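Interphotoreceptor retinoid-binding protein (Xenopus laevis, PDB 1J7X) probably binds and carries retinoids between the photoreceptors and the pigment epithelium of the retina, this chain being one functional unit of the protein. Local coordinates at residues A[280-284]-A[285-289]; A[34-37]-A[38-41]; A[127-130]-A[131-135]. All blocks are in the same frame, centred on the assembly; numbering follows the deposited sequence.

Interaction 1: A[280-284]-A[285-289]; sequences AIVLA and DEALD
Leu283 O accepts a hydrogen bond from Glu286 N (2.8 Å) in the tight turn that leads from strand 280-281, the last strand of the mixed sheet in the ClpP/crotonase-like domain, into helix 287-296. A second backbone hydrogen bond helps to close the turn: Ala287 N lies 3.2 Å from Ala284 O, the straighter of the two at 168°. Both are i to i+3 bonds, one residue apart. Ala284 also ties the turn to its surroundings, its N bonded to Glu235 OE2 and its O to Arg148 NH1. Apolar contact comes from Val282, whose CG2 sits between its own N and carbonyl carbon and is thereby directed at Ala287, 4.2 Å from that residue's CB. Ala287 is buried, and both side chains also touch Ile233 of strand 231-234. The third kind of contact belongs to Glu286, whose extended side chain runs back alongside Val282 and Leu283. Its carboxylate skirts the aliphatic carbons before it: OE1 is 4.1 Å from Leu283 CB, while OE2 comes within 3.9 Å of Val282 CB.

Interaction 2: A[34-37]-A[38-41]; sequences NLDY and STVI
Asp36 reaches forward to Ser38 in an Asx turn, closed by a weak bond and reinforced by the Ser38 hydroxyl, in the loop between helix 25-31 and helix 43-58, in the N-terminal helical part of the chain. Beneath the polar side of this turn, Tyr37 and Val40 turn to the helices: the ring packs on Leu50, Val4 and Leu8, Val40 on Ile46 and Val4, and Tyr37 OH bonds to Leu32 O. Val40 CG2 meets the ring at its edge, near its plane, 4.2 Å from Tyr37 CD2. From CB of Asp36, CG turns anti to the backbone N (chi1 164°), which swings the carboxylate along the chain toward the residues that follow. The carboxylate carbon comes 4.0 Å from Ser38 OG. Beyond it the two oxygens part company. OD1 takes the hydroxyl of Ser38 at 2.9 Å, through the syn lone pair on the side of the other oxygen, and receives the weak bond from Ser38 N at 3.5 Å, so one oxygen holds both the hydroxyl and the amide of the same residue. The other tip atom, OD2, makes a looser contact with Thr39, the two side chains crossing at a slant with OD2 3.7 Å from Thr39 OG1.

Interaction 3: A[127-130]-A[131-135]; sequences PFIV and NTVWE
Ile129 sets its CG2 anti to the backbone N, and Trp134 turns its CG anti to its own carbonyl carbon (chi1 -52°); with these torsions the two side chains lie side by side, pointing the same way. The methyl reaches the pyrrole part of the indole, with CG2 3.3 Å from Trp134 NE1, a close approach taken obliquely to the ring. The same methyl packs against Val133 CG2 at 3.8 Å. Val133 CG1 lies over the centre of one indole face, and Tyr164 stacks on the Trp134 ring. This is the C-terminal half of helix 119-137, the crossover helix of the beta-alpha-beta unit joining parallel strands 108-112 and 142-146, and its backbone widens here into a pi-type turn. Thr132 N bonds to Phe128 O at 3.1 Å, and Val133 N to Ile129 O at 2.8 Å, both regular i to i+4 links. Trp134 N to Ile129 O (weak, 3.4 Å) and Glu135 N to Val130 O (2.9 Å) are both i to i+5 links, the mark of the pi-type turn. Toward helix 88-98 the polar ends have partners: Asn131 ND2 bonds to Gln92 OE1 and Thr132 OG1 to Asn96 OD1. Glu135 brings its CB to 3.3 Å from Val130 O, while its bent chain leads OE1 away to a salt bridge with Lys197 NZ.

How the interactions relate
Each is a local contact within its own continuous run of chain, and the three hold different elements. Interactions 1 and 3 belong to the domain built on the mixed sheet, at its closing strand-to-helix turn and in a crossover helix, with nearest atoms about 15 Å apart. Interaction 2 lies in the N-terminal helical part, its centre 61 Å from that of interaction 3 and on the opposite side of the chain's centre. Interaction 3 is partly buried and combines helix backbone bonds with apolar and aromatic packing. Interactions 1 and 2 are surface contacts: main-chain bonds close the first, whereas a carboxylate gripping a serine closes the second.

Interaction 1: A[280-284]-A[285-289]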
# COMPACT_ATOMS: atom_id res chain seq x y z
N ALA A 280 -9.38 14.56 -0.95
CA ALA A 280 -10.71 15.00 -0.49
C ALA A 280 -11.22 14.01 0.54
O ALA A 280 -11.69 12.91 0.21
CB ALA A 280 -11.68 15.15 -1.67
N ILE A 281 -11.06 14.34 1.82
CA ILE A 281 -11.44 13.53 2.89
C ILE A 281 -12.91 13.61 3.14
O ILE A 281 -13.41 14.73 3.40
CB ILE A 281 -10.65 13.87 4.17
CG1 ILE A 281 -9.16 13.55 3.99
CG2 ILE A 281 -11.15 13.10 5.28
CD1 ILE A 281 -8.24 13.92 5.15
N VAL A 282 -13.60 12.49 3.02
CA VAL A 282 -15.03 12.33 3.30
C VAL A 282 -15.24 10.95 3.80
O VAL A 282 -14.42 10.04 3.69
CB VAL A 282 -15.92 12.61 2.07
CG1 VAL A 282 -15.66 13.94 1.53
CG2 VAL A 282 -15.60 11.67 0.95
N LEU A 283 -16.40 10.71 4.44
CA LEU A 283 -16.69 9.35 4.90
C LEU A 283 -16.90 8.48 3.58
O LEU A 283 -17.29 9.01 2.52
CB LEU A 283 -18.00 9.32 5.74
CG LEU A 283 -17.79 9.47 7.27
CD1 LEU A 283 -17.04 10.64 7.50
CD2 LEU A 283 -19.17 9.64 8.00
N ALA A 284 -16.62 7.21 3.73
CA ALA A 284 -16.64 6.26 2.56
C ALA A 284 -17.95 6.31 1.78
O ALA A 284 -17.93 6.42 0.59
CB ALA A 284 -16.38 4.89 3.06
N ASP A 285 -19.07 6.40 2.47
CA ASP A 285 -20.37 6.50 1.79
C ASP A 285 -20.55 7.74 0.96
O ASP A 285 -21.44 7.80 0.10
CB ASP A 285 -21.49 6.42 2.79
CG ASP A 285 -21.53 5.19 3.54
OD1 ASP A 285 -21.25 4.12 2.97
OD2 ASP A 285 -21.86 5.17 4.77
N GLU A 286 -19.78 8.76 1.18
CA GLU A 286 -19.89 10.01 0.43
C GLU A 286 -18.92 10.18 -0.69
O GLU A 286 -18.99 11.15 -1.43
CB GLU A 286 -19.69 11.19 1.48
CG GLU A 286 -20.50 11.00 2.78
CD GLU A 286 -20.26 12.16 3.83
OE1 GLU A 286 -20.83 12.18 4.96
OE2 GLU A 286 -19.46 13.08 3.54
N ALA A 287 -17.99 9.23 -0.85
CA ALA A 287 -16.93 9.36 -1.84
C ALA A 287 -17.31 9.39 -3.27
O ALA A 287 -16.75 10.14 -4.08
CB ALA A 287 -15.87 8.28 -1.56
N LEU A 288 -18.30 8.59 -3.61
CA LEU A 288 -18.76 8.58 -5.03
C LEU A 288 -19.44 9.89 -5.38
O LEU A 288 -19.18 10.46 -6.41
CB LEU A 288 -19.69 7.37 -5.27
CG LEU A 288 -20.12 7.19 -6.71
CD1 LEU A 288 -18.98 7.14 -7.68
CD2 LEU A 288 -21.04 5.93 -6.76
N ASP A 289 -20.26 10.37 -4.47
CA ASP A 289 -20.91 11.70 -4.66
C ASP A 289 -19.95 12.83 -4.78
O ASP A 289 -20.04 13.69 -5.67
CB ASP A 289 -21.84 12.01 -3.54
CG ASP A 289 -23.17 11.24 -3.64
OD1 ASP A 289 -23.47 10.80 -4.78
OD2 ASP A 289 -23.85 10.97 -2.62

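Interaction 2: A[34-37]-A[38-41]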
# COMPACT_ATOMS: atom_id res chain seq x y z
N ASN A 34 21.50 4.29 27.24
CA ASN A 34 21.67 5.41 28.12
C ASN A 34 20.43 5.77 28.94
O ASN A 34 20.51 6.53 29.87
CB ASN A 34 22.18 6.63 27.27
CG ASN A 34 22.50 7.89 28.11
OD1 ASN A 34 23.31 7.84 29.03
ND2 ASN A 34 21.82 9.02 27.78
N LEU A 35 19.28 5.29 28.52
CA LEU A 35 18.04 5.66 29.15
C LEU A 35 18.04 5.22 30.62
O LEU A 35 18.70 4.35 31.02
CB LEU A 35 16.89 5.00 28.43
CG LEU A 35 16.64 5.37 26.96
CD1 LEU A 35 15.42 4.55 26.42
CD2 LEU A 35 16.42 6.81 26.81
N ASP A 36 17.22 5.86 31.40
CA ASP A 36 16.97 5.54 32.76
C ASP A 36 15.81 4.51 32.87
O ASP A 36 14.70 4.88 32.68
CB ASP A 36 16.59 6.84 33.49
CG ASP A 36 15.96 6.58 34.80
OD1 ASP A 36 16.44 5.70 35.53
OD2 ASP A 36 14.92 7.19 35.13
N TYR A 37 16.16 3.26 33.07
CA TYR A 37 15.29 2.09 33.26
C TYR A 37 15.23 1.58 34.69
O TYR A 37 15.35 0.36 34.95
CB TYR A 37 15.87 0.88 32.58
CG TYR A 37 16.05 1.04 31.12
CD1 TYR A 37 17.31 1.31 30.61
CD2 TYR A 37 14.94 0.92 30.24
CE1 TYR A 37 17.51 1.46 29.29
CE2 TYR A 37 15.12 1.07 28.91
CZ TYR A 37 16.38 1.39 28.42
OH TYR A 37 16.59 1.47 27.07
N SER A 38 15.12 2.47 35.64
CA SER A 38 14.98 1.94 36.95
C SER A 38 13.62 2.39 37.38
O SER A 38 13.35 2.51 38.54
CB SER A 38 16.07 2.50 37.86
OG SER A 38 16.03 3.90 37.75
N THR A 39 12.72 2.63 36.45
CA THR A 39 11.37 3.03 36.83
C THR A 39 10.34 2.02 36.21
O THR A 39 9.15 2.06 36.48
CB THR A 39 11.12 4.44 36.31
OG1 THR A 39 12.13 5.34 36.80
CG2 THR A 39 9.73 4.97 36.83
N VAL A 40 10.83 1.16 35.33
CA VAL A 40 9.98 0.22 34.59
C VAL A 40 10.13 -1.22 34.95
O VAL A 40 11.20 -1.79 34.83
CB VAL A 40 10.23 0.34 33.08
CG1 VAL A 40 9.94 1.79 32.61
CG2 VAL A 40 11.66 -0.07 32.71
N ILE A 41 9.03 -1.82 35.38
CA ILE A 41 9.02 -3.22 35.80
C ILE A 41 7.74 -3.92 35.38
O ILE A 41 6.97 -4.41 36.24
CB ILE A 41 9.18 -3.35 37.34
CG1 ILE A 41 9.30 -4.84 37.73
CG2 ILE A 41 8.01 -2.65 38.10
CD1 ILE A 41 10.54 -5.51 37.19

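Interaction 3: A[127-130]-A[131-135]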
# COMPACT_ATOMS: atom_id res chain seq x y z
N PRO A 127 -5.99 -11.16 -21.07
CA PRO A 127 -6.76 -11.14 -22.32
C PRO A 127 -8.25 -10.87 -22.08
O PRO A 127 -8.87 -10.25 -22.85
CB PRO A 127 -6.50 -12.56 -22.91
CG PRO A 127 -5.20 -12.89 -22.37
CD PRO A 127 -5.24 -12.42 -20.98
N PHE A 128 -8.75 -11.31 -20.98
CA PHE A 128 -10.18 -11.19 -20.63
C PHE A 128 -10.43 -9.83 -20.01
O PHE A 128 -11.57 -9.30 -20.16
CB PHE A 128 -10.55 -12.34 -19.70
CG PHE A 128 -10.17 -13.72 -20.33
CD1 PHE A 128 -10.93 -14.24 -21.35
CD2 PHE A 128 -9.05 -14.36 -19.96
CE1 PHE A 128 -10.58 -15.51 -21.98
CE2 PHE A 128 -8.65 -15.60 -20.58
CZ PHE A 128 -9.43 -16.15 -21.59
N ILE A 129 -9.42 -9.31 -19.28
CA ILE A 129 -9.55 -8.00 -18.67
C ILE A 129 -9.68 -6.94 -19.76
O ILE A 129 -10.40 -5.88 -19.63
CB ILE A 129 -8.39 -7.68 -17.72
CG1 ILE A 129 -8.46 -8.67 -16.64
CG2 ILE A 129 -8.60 -6.25 -17.19
CD1 ILE A 129 -7.23 -8.54 -15.73
N VAL A 130 -9.10 -7.25 -20.89
CA VAL A 130 -9.29 -6.34 -22.02
C VAL A 130 -10.75 -6.08 -22.35
O VAL A 130 -11.17 -4.92 -22.64
CB VAL A 130 -8.60 -6.87 -23.29
CG1 VAL A 130 -9.00 -6.06 -24.49
CG2 VAL A 130 -7.07 -6.89 -23.14
N ASN A 131 -11.54 -7.16 -22.36
CA ASN A 131 -12.94 -7.09 -22.71
C ASN A 131 -13.77 -6.50 -21.56
O ASN A 131 -14.69 -5.74 -21.77
CB ASN A 131 -13.48 -8.52 -22.98
CG ASN A 131 -12.86 -9.13 -24.20
OD1 ASN A 131 -12.62 -8.41 -25.18
ND2 ASN A 131 -12.61 -10.46 -24.18
N THR A 132 -13.44 -6.86 -20.31
CA THR A 132 -14.27 -6.37 -19.18
C THR A 132 -13.97 -4.92 -18.79
O THR A 132 -14.87 -4.14 -18.45
CB THR A 132 -14.04 -7.29 -18.05
OG1 THR A 132 -14.40 -8.62 -18.45
CG2 THR A 132 -14.92 -7.02 -16.78
N VAL A 133 -12.75 -4.54 -18.87
CA VAL A 133 -12.35 -3.23 -18.31
C VAL A 133 -11.87 -2.27 -19.35
O VAL A 133 -12.53 -1.33 -19.62
CB VAL A 133 -11.27 -3.39 -17.26
CG1 VAL A 133 -10.84 -2.00 -16.70
CG2 VAL A 133 -11.74 -4.27 -16.19
N TRP A 134 -10.72 -2.53 -19.99
CA TRP A 134 -10.05 -1.59 -20.80
C TRP A 134 -10.85 -1.09 -22.02
O TRP A 134 -10.86 0.09 -22.28
CB TRP A 134 -8.64 -2.10 -21.18
CG TRP A 134 -7.88 -2.50 -19.91
CD1 TRP A 134 -7.39 -3.71 -19.63
CD2 TRP A 134 -7.60 -1.68 -18.77
NE1 TRP A 134 -6.83 -3.72 -18.36
CE2 TRP A 134 -6.91 -2.46 -17.84
CE3 TRP A 134 -7.89 -0.33 -18.45
CZ2 TRP A 134 -6.57 -1.96 -16.60
CZ3 TRP A 134 -7.44 0.19 -17.26
CH2 TRP A 134 -6.81 -0.66 -16.34
N GLU A 135 -11.51 -2.00 -22.70
CA GLU A 135 -12.31 -1.60 -23.88
C GLU A 135 -13.54 -0.84 -23.47
O GLU A 135 -13.70 0.25 -23.97
CB GLU A 135 -12.65 -2.81 -24.74
CG GLU A 135 -13.67 -2.34 -25.89
CD GLU A 135 -13.17 -1.25 -26.83
OE1 GLU A 135 -11.97 -1.12 -27.08
OE2 GLU A 135 -14.07 -0.49 -27.41